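Local coordinates for transcriptional regulator, LysR family (Eggerthella lenta, PDB 4PZJ), which probably binds regulatory DNA through this N-terminal winged helix-turn-helix domain and controls transcription, as in other LysR-family regulators, at residues 37-40 against 41-45. Residues are numbered along the deposited sequence; the frame is centred on the assembly and turned at random.
Sequences AHLE and RDYGV
Tyr43 sets the edge of its ring against the carbonyl of Leu39, one turn earlier in helix 29-43: CD2 of Tyr43 lies 3.3 Å from O of Leu39, which sits in the ring plane. The same oxygen accepts the backbone N-H of Tyr43 at 161°. Because CG of Tyr43 stands anti to its carbonyl carbon (chi1 -67°), the ring runs alongside the Leu39 side chain, where CD2 of Leu39 meets CE2 of Tyr43 at 4.4 Å, a loose apolar contact. Beyond it, the phenol OH is hydrogen-bonded to Asp66 of the second subunit.

Arg41 also runs back along the helix. Its chain bends at chi3 (-63°), placing one face of the guanidinium over O of Ala37; NH1 of Arg41 is 3.4 Å from that oxygen, but the angle is too poor for a hydrogen bond. The oxygen is taken by N of Arg41 at 2.9 Å.

At the C-terminal end, Gly44 leaves helical geometry with positive phi, and O of Glu40 receives two weak bonds, from N of Gly44 at 2.8 Å and N of Val45 at 3.4 Å. The extended Glu40 side chain slants back toward the start of the helix, and the returning chain brings N of Leu47 to its OE2 in a hydrogen bond.

This is the glycine-terminated end of the second helix of the helix-turn-helix, by family the probable DNA-recognition helix: regular bonds hold its last turn, two weak ones follow the chain out, a carboxylate ties it to the chain leading into wing strands 48-51 and 54-57, and Tyr43 links it to the partner subunit.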
# COMPACT_ATOMS: atom_id res chain seq x y z
N ALA A 37 -10.79 -7.24 6.81
CA ALA A 37 -11.49 -6.12 7.40
C ALA A 37 -10.62 -5.37 8.42
O ALA A 37 -10.66 -4.18 8.53
CB ALA A 37 -12.77 -6.60 8.04
N HIS A 38 -9.84 -6.08 9.22
CA HIS A 38 -8.93 -5.42 10.13
C HIS A 38 -7.90 -4.53 9.40
O HIS A 38 -7.61 -3.45 9.83
CB HIS A 38 -8.25 -6.50 10.96
CG HIS A 38 -7.48 -5.98 12.13
ND1 HIS A 38 -7.94 -6.08 13.43
CD2 HIS A 38 -6.28 -5.36 12.20
CE1 HIS A 38 -7.05 -5.53 14.24
NE2 HIS A 38 -6.04 -5.09 13.52
N LEU A 39 -7.27 -5.03 8.32
CA LEU A 39 -6.33 -4.24 7.59
C LEU A 39 -7.01 -3.00 6.99
O LEU A 39 -6.46 -1.92 7.03
CB LEU A 39 -5.74 -5.06 6.42
CG LEU A 39 -4.85 -6.24 6.74
CD1 LEU A 39 -4.58 -7.03 5.46
CD2 LEU A 39 -3.57 -5.73 7.33
N GLU A 40 -8.22 -3.19 6.48
CA GLU A 40 -8.90 -2.10 5.81
C GLU A 40 -9.31 -1.04 6.83
O GLU A 40 -9.25 0.15 6.55
CB GLU A 40 -10.10 -2.59 5.01
CG GLU A 40 -9.80 -3.48 3.84
CD GLU A 40 -11.04 -3.97 3.10
OE1 GLU A 40 -12.12 -4.15 3.72
OE2 GLU A 40 -10.94 -4.18 1.85
N ARG A 41 -9.71 -1.49 8.02
CA ARG A 41 -10.07 -0.55 9.07
C ARG A 41 -8.82 0.16 9.63
O ARG A 41 -8.81 1.39 9.82
CB ARG A 41 -10.86 -1.31 10.13
CG ARG A 41 -11.53 -0.46 11.18
CD ARG A 41 -12.25 -1.32 12.22
NE ARG A 41 -13.37 -2.13 11.68
CZ ARG A 41 -13.34 -3.44 11.40
NH1 ARG A 41 -12.24 -4.18 11.59
NH2 ARG A 41 -14.44 -4.03 10.93
N ASP A 42 -7.73 -0.59 9.83
CA ASP A 42 -6.48 -0.07 10.37
C ASP A 42 -5.86 1.00 9.46
O ASP A 42 -5.43 2.04 9.96
CB ASP A 42 -5.54 -1.25 10.65
CG ASP A 42 -4.34 -0.90 11.52
OD1 ASP A 42 -4.27 0.22 12.07
OD2 ASP A 42 -3.46 -1.79 11.67
N TYR A 43 -5.84 0.75 8.14
CA TYR A 43 -5.24 1.65 7.16
C TYR A 43 -6.21 2.61 6.50
O TYR A 43 -5.81 3.58 5.90
CB TYR A 43 -4.42 0.86 6.11
CG TYR A 43 -3.23 0.25 6.80
CD1 TYR A 43 -2.07 0.99 6.97
CD2 TYR A 43 -3.27 -1.04 7.31
CE1 TYR A 43 -0.99 0.45 7.65
CE2 TYR A 43 -2.19 -1.59 7.99
CZ TYR A 43 -1.04 -0.83 8.12
OH TYR A 43 0.05 -1.33 8.80
N GLY A 44 -7.50 2.36 6.67
CA GLY A 44 -8.50 3.26 6.15
C GLY A 44 -8.69 3.23 4.67
O GLY A 44 -9.23 4.18 4.09
N VAL A 45 -8.29 2.14 4.03
CA VAL A 45 -8.47 2.01 2.58
C VAL A 45 -9.01 0.61 2.26
O VAL A 45 -8.63 -0.37 2.95
CB VAL A 45 -7.15 2.24 1.80
CG1 VAL A 45 -6.69 3.69 1.92
CG2 VAL A 45 -6.06 1.28 2.26